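PDB 5G0A: transaminase from Bacillus megaterium, which probably catalyses the pyridoxal-5'-phosphate-dependent, S-selective transfer of amino groups between amines and carbonyl compounds. Local coordinates for residues H375-N380 with Y463-L468; V390-A395 with N439-G444. All coordinates share one frame; numbering follows the deposited sequence.

Interaction 1: residues H375-N380 with Y463-L468; sequences HKSIGN and YALDYL
A type I beta turn, H375 to I378, packs against the last turns of helix 451-468, and three of its side chains, those of H375, S377 and I378, meet L465. The H375 ring lies across L465. L465 CB sits over one ring face, 3.6 Å from the centroid of the H375 ring and 16° off its normal, a CH-pi contact. It is displaced toward the rim, with L465 CB 3.5 Å from H375 ND1. At the edge of the ring H375 CE1 comes within 3.2 Å of D466 OD1; the ring and carboxylate planes are 58° apart. Both ring nitrogens hydrogen-bond to carboxylates: NE2 to D462 within helix 451-468, and ND1 to E469 just past its end. This setting would probably favour a protonated ring. The turn follows helix 353-374 and leads into strand 378-384, an outer strand of the three-stranded antiparallel sheet. The contact therefore joins that helix-to-strand connection to the final long helix. An alanine in place of H375 would probably uncover this side of L465 CB and leave the carboxylates of D462 and E469 without their imidazole partner. In S377, OG sits between the backbone N and the carbonyl carbon (chi1 65°). There it bonds to E469 OE1, and S377 OG also lies 3.4 Å from L465 CD2. S377 CB touches L468 CD2 at 3.8 Å. I378 crosses L465 at about a right angle, its CD1 3.6 Å from L465 CD1. I422 of helix 418-427 also packs on L465.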
loop_
_atom_site.group_PDB
_atom_site.type_symbol
_atom_site.label_atom_id
_atom_site.label_comp_id
_atom_site.label_asym_id
_atom_site.label_seq_id
_atom_site.Cartn_x
_atom_site.Cartn_y
_atom_site.Cartn_z
ATOM N N HIS B 375 29.798 3.394 40.274
ATOM C CA HIS B 375 29.471 2.280 39.384
ATOM C C HIS B 375 29.868 2.517 37.936
ATOM O O HIS B 375 29.210 3.275 37.224
ATOM C CB HIS B 375 27.965 1.983 39.423
ATOM C CG HIS B 375 27.490 1.431 40.724
ATOM N ND1 HIS B 375 27.780 0.148 41.133
ATOM C CD2 HIS B 375 26.730 1.978 41.700
ATOM C CE1 HIS B 375 27.222 -0.070 42.310
ATOM N NE2 HIS B 375 26.583 1.026 42.678
ATOM N N LYS B 376 30.910 1.816 37.493
ATOM C CA LYS B 376 31.440 1.978 36.139
ATOM C C LYS B 376 30.528 1.347 35.078
ATOM O O LYS B 376 30.731 1.554 33.879
ATOM C CB LYS B 376 32.880 1.446 36.056
ATOM C CG LYS B 376 33.828 2.172 37.008
ATOM C CD LYS B 376 35.267 1.685 36.925
ATOM C CE LYS B 376 36.119 2.445 37.934
ATOM N NZ LYS B 376 37.584 2.211 37.782
ATOM N N SER B 377 29.520 0.598 35.530
ATOM C CA SER B 377 28.475 0.066 34.648
ATOM C C SER B 377 27.517 1.157 34.159
ATOM O O SER B 377 26.746 0.932 33.221
ATOM C CB SER B 377 27.678 -1.041 35.345
ATOM O OG SER B 377 26.966 -0.527 36.463
ATOM N N ILE B 378 27.552 2.322 34.802
ATOM C CA ILE B 378 26.839 3.497 34.291
ATOM C C ILE B 378 27.766 4.241 33.334
ATOM O O ILE B 378 28.736 4.869 33.764
ATOM C CB ILE B 378 26.339 4.439 35.420
ATOM C CG1 ILE B 378 25.358 3.701 36.344
ATOM C CG2 ILE B 378 25.675 5.682 34.834
ATOM C CD1 ILE B 378 25.093 4.398 37.666
ATOM N N GLY B 379 27.472 4.150 32.038
ATOM C CA GLY B 379 28.237 4.870 31.014
ATOM C C GLY B 379 27.862 6.335 30.948
ATOM O O GLY B 379 28.729 7.213 30.837
ATOM N N ASN B 380 26.562 6.595 31.019
ATOM C CA ASN B 380 26.005 7.947 31.032
ATOM C C ASN B 380 24.571 7.931 31.570
ATOM O O ASN B 380 23.972 6.868 31.720
ATOM C CB ASN B 380 26.030 8.577 29.635
ATOM C CG ASN B 380 25.810 10.080 29.676
ATOM O OD1 ASN B 380 26.282 10.757 30.587
ATOM N ND2 ASN B 380 25.075 10.605 28.702
ATOM N N TYR B 463 22.479 -1.573 45.004
ATOM C CA TYR B 463 22.497 -3.030 45.172
ATOM C C TYR B 463 22.494 -3.810 43.850
ATOM O O TYR B 463 23.230 -4.791 43.701
ATOM C CB TYR B 463 21.306 -3.460 46.045
ATOM C CG TYR B 463 21.163 -4.952 46.218
ATOM C CD1 TYR B 463 21.966 -5.645 47.128
ATOM C CD2 TYR B 463 20.221 -5.678 45.484
ATOM C CE1 TYR B 463 21.844 -7.015 47.287
ATOM C CE2 TYR B 463 20.092 -7.047 45.642
ATOM C CZ TYR B 463 20.902 -7.707 46.548
ATOM O OH TYR B 463 20.793 -9.065 46.710
ATOM N N ALA B 464 21.657 -3.383 42.904
ATOM C CA ALA B 464 21.518 -4.053 41.609
ATOM C C ALA B 464 22.791 -3.964 40.762
ATOM O O ALA B 464 23.229 -4.958 40.168
ATOM C CB ALA B 464 20.331 -3.474 40.837
ATOM N N LEU B 465 23.363 -2.765 40.701
ATOM C CA LEU B 465 24.556 -2.508 39.900
ATOM C C LEU B 465 25.805 -3.173 40.491
ATOM O O LEU B 465 26.707 -3.563 39.751
ATOM C CB LEU B 465 24.765 -1.001 39.714
ATOM C CG LEU B 465 23.721 -0.273 38.850
ATOM C CD1 LEU B 465 23.954 1.226 38.875
ATOM C CD2 LEU B 465 23.694 -0.780 37.412
ATOM N N ASP B 466 25.846 -3.310 41.817
ATOM C CA ASP B 466 26.892 -4.099 42.473
ATOM C C ASP B 466 26.934 -5.500 41.874
ATOM O O ASP B 466 27.995 -5.989 41.496
ATOM C CB ASP B 466 26.648 -4.200 43.984
ATOM C CG ASP B 466 27.258 -3.050 44.769
ATOM O OD1 ASP B 466 28.179 -2.365 44.264
ATOM O OD2 ASP B 466 26.817 -2.843 45.919
ATOM N N TYR B 467 25.763 -6.129 41.779
ATOM C CA TYR B 467 25.624 -7.487 41.275
ATOM C C TYR B 467 25.925 -7.576 39.778
ATOM O O TYR B 467 26.509 -8.555 39.321
ATOM C CB TYR B 467 24.217 -8.019 41.578
ATOM C CG TYR B 467 23.919 -9.398 41.022
ATOM C CD1 TYR B 467 24.236 -10.551 41.746
ATOM C CD2 TYR B 467 23.311 -9.549 39.775
ATOM C CE1 TYR B 467 23.960 -11.816 41.239
ATOM C CE2 TYR B 467 23.030 -10.806 39.258
ATOM C CZ TYR B 467 23.357 -11.935 39.990
ATOM O OH TYR B 467 23.077 -13.185 39.474
ATOM N N LEU B 468 25.519 -6.558 39.021
ATOM C CA LEU B 468 25.796 -6.519 37.586
ATOM C C LEU B 468 27.300 -6.528 37.276
ATOM O O LEU B 468 27.737 -7.228 36.364
ATOM C CB LEU B 468 25.138 -5.305 36.929
ATOM C CG LEU B 468 25.181 -5.293 35.396
ATOM C CD1 LEU B 468 24.056 -6.134 34.802
ATOM C CD2 LEU B 468 25.108 -3.863 34.883
#

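Interaction 2: residues V390-A395 with N439-G444; sequences VDIVNA and NTMRIG
V390 O is approached by two groups of the neighbouring strand. It accepts the N-H of M441, with V390 O 2.9 Å from M441 N and an N-H...O angle of 158°. It also receives a CA-H...O contact, with T440 CA 3.4 Å from V390 O. The return bond runs from V390 N to M441 O at 3.1 Å. V390 and M441 thus form a hydrogen-bonded antiparallel pair, while D391 and T440 form the next, non-hydrogen-bonded pair. A third bond, I392 N to N439 O at 2.9 Å, joins the last residue of strand 387-392 to the residue just before strand 440-443. These strands are the middle strand and one outer strand of a three-stranded antiparallel sheet. On one face the side chains are apolar. V390 CB meets M441 CB at 3.7 Å, and V390 CG2 reaches I443 CD1. M441 CG lies beside its own backbone N, anti to the carbonyl carbon (chi1 -46°), and comes within 3.6 Å of I392 CG1. Helix 451-468 covers this face, with L461 on M441 and both L465 and L468 on I392. On the other face D391 and T440 lie side by side and point the same way; D391 OD1 is 3.8 Å from T440 CG2. Beside N439 a water donates to N439 OD1; its link to I392 O is unusually short and so doubtful. N439 ND2 bonds to D405 and V402 O. All three direct hydrogen bonds are backbone to backbone, so they call for no particular side chain, whereas the face under the helix rests on apolar packing.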
loop_
_atom_site.group_PDB
_atom_site.type_symbol
_atom_site.label_atom_id
_atom_site.label_comp_id
_atom_site.label_asym_id
_atom_site.label_seq_id
_atom_site.Cartn_x
_atom_site.Cartn_y
_atom_site.Cartn_z
ATOM N N VAL B 390 19.364 5.847 31.849
ATOM C CA VAL B 390 20.690 5.487 32.335
ATOM C C VAL B 390 21.251 4.455 31.366
ATOM O O VAL B 390 20.707 3.344 31.221
ATOM C CB VAL B 390 20.667 4.891 33.765
ATOM C CG1 VAL B 390 22.091 4.578 34.236
ATOM C CG2 VAL B 390 19.978 5.826 34.756
ATOM N N ASP B 391 22.337 4.828 30.690
ATOM C CA ASP B 391 22.989 3.925 29.755
ATOM C C ASP B 391 23.857 2.940 30.529
ATOM O O ASP B 391 24.782 3.335 31.244
ATOM C CB ASP B 391 23.830 4.695 28.726
ATOM C CG ASP B 391 23.025 5.724 27.952
ATOM O OD1 ASP B 391 21.879 5.428 27.557
ATOM O OD2 ASP B 391 23.556 6.832 27.715
ATOM N N ILE B 392 23.535 1.661 30.381
ATOM C CA ILE B 392 24.213 0.583 31.084
ATOM C C ILE B 392 25.270 -0.016 30.142
ATOM O O ILE B 392 24.985 -0.314 28.986
ATOM C CB ILE B 392 23.206 -0.497 31.553
ATOM C CG1 ILE B 392 22.115 0.110 32.464
ATOM C CG2 ILE B 392 23.908 -1.649 32.270
ATOM C CD1 ILE B 392 22.583 0.594 33.830
ATOM N N VAL B 393 26.492 -0.157 30.643
ATOM C CA VAL B 393 27.597 -0.689 29.838
ATOM C C VAL B 393 28.432 -1.676 30.647
ATOM O O VAL B 393 28.383 -1.686 31.873
ATOM C CB VAL B 393 28.537 0.428 29.337
ATOM C CG1 VAL B 393 27.839 1.329 28.319
ATOM C CG2 VAL B 393 29.093 1.233 30.510
ATOM N N ASN B 394 29.187 -2.511 29.937
ATOM C CA ASN B 394 30.214 -3.352 30.542
ATOM C C ASN B 394 31.265 -2.448 31.183
ATOM O O ASN B 394 31.877 -1.625 30.504
ATOM C CB ASN B 394 30.831 -4.260 29.466
ATOM C CG ASN B 394 31.841 -5.256 30.026
ATOM O OD1 ASN B 394 32.536 -4.980 31.001
ATOM N ND2 ASN B 394 31.930 -6.422 29.394
ATOM N N ALA B 395 31.457 -2.602 32.493
ATOM C CA ALA B 395 32.303 -1.708 33.298
ATOM C C ALA B 395 33.764 -1.611 32.835
ATOM O O ALA B 395 34.437 -0.603 33.083
ATOM C CB ALA B 395 32.247 -2.116 34.764
ATOM N N ASN B 439 19.822 -2.241 27.068
ATOM C CA ASN B 439 20.992 -1.556 27.652
ATOM C C ASN B 439 20.687 -0.224 28.315
ATOM O O ASN B 439 21.604 0.545 28.605
ATOM C CB ASN B 439 22.054 -1.281 26.575
ATOM C CG ASN B 439 22.417 -2.509 25.781
ATOM O OD1 ASN B 439 22.827 -3.525 26.342
ATOM N ND2 ASN B 439 22.271 -2.423 24.461
ATOM N N THR B 440 19.409 0.071 28.543
ATOM C CA THR B 440 19.052 1.417 28.940
ATOM C C THR B 440 17.944 1.367 29.957
ATOM O O THR B 440 16.880 0.828 29.694
ATOM C CB THR B 440 18.566 2.252 27.732
ATOM O OG1 THR B 440 19.427 2.014 26.600
ATOM C CG2 THR B 440 18.544 3.746 28.078
ATOM N N MET B 441 18.213 1.922 31.122
ATOM C CA MET B 441 17.192 2.089 32.131
ATOM C C MET B 441 16.296 3.242 31.764
ATOM O O MET B 441 16.764 4.224 31.204
ATOM C CB MET B 441 17.879 2.422 33.421
ATOM C CG MET B 441 19.031 1.478 33.615
ATOM S SD MET B 441 18.504 0.286 34.816
ATOM C CE MET B 441 18.907 1.370 36.174
ATOM N N ARG B 442 15.021 3.122 32.136
ATOM C CA ARG B 442 14.027 4.158 31.909
ATOM C C ARG B 442 13.279 4.292 33.232
ATOM O O ARG B 442 12.469 3.435 33.598
ATOM C CB ARG B 442 13.060 3.756 30.784
ATOM C CG ARG B 442 12.349 4.939 30.130
ATOM C CD ARG B 442 13.274 5.507 29.064
ATOM N NE ARG B 442 12.792 6.629 28.254
ATOM C CZ ARG B 442 13.065 7.907 28.511
ATOM N NH1 ARG B 442 13.747 8.240 29.611
ATOM N NH2 ARG B 442 12.652 8.854 27.678
ATOM N N ILE B 443 13.577 5.368 33.941
ATOM C CA ILE B 443 13.168 5.508 35.334
ATOM C C ILE B 443 12.131 6.596 35.439
ATOM O O ILE B 443 12.335 7.683 34.917
ATOM C CB ILE B 443 14.396 5.843 36.219
ATOM C CG1 ILE B 443 15.396 4.679 36.173
ATOM C CG2 ILE B 443 13.978 6.113 37.669
ATOM C CD1 ILE B 443 16.768 5.016 36.706
ATOM N N GLY B 444 11.025 6.307 36.133
ATOM C CA GLY B 444 9.991 7.306 36.372
ATOM C C GLY B 444 9.178 6.996 37.614
ATOM O O GLY B 444 9.012 5.843 37.967
HETATM O O HOH W 1 24.710 -2.778 28.534
#

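In the fold
Interactions 1 and 2 lie 9 Å apart between centres and share one antiparallel sheet, in which strand 387-392 runs between strands 378-384 and 440-443. Backbone bonds tie them directly: N380 O to D391 N and S377 O to V393 N, both 2.8 Å. L468 CD2 of interaction 1 packs on I392 CG2 of interaction 2 at 3.6 Å, so the helix of interaction 1 also packs on the sheet at interaction 2. Strand 440-443 leads on to that helix. None of the four segments supplies a residue of the pyridoxal-5'-phosphate pocket. In interaction 2, R442 NE bonds to G241 O, four residues along the chain from the pocket residue E237, so any tie to the cofactor site is indirect.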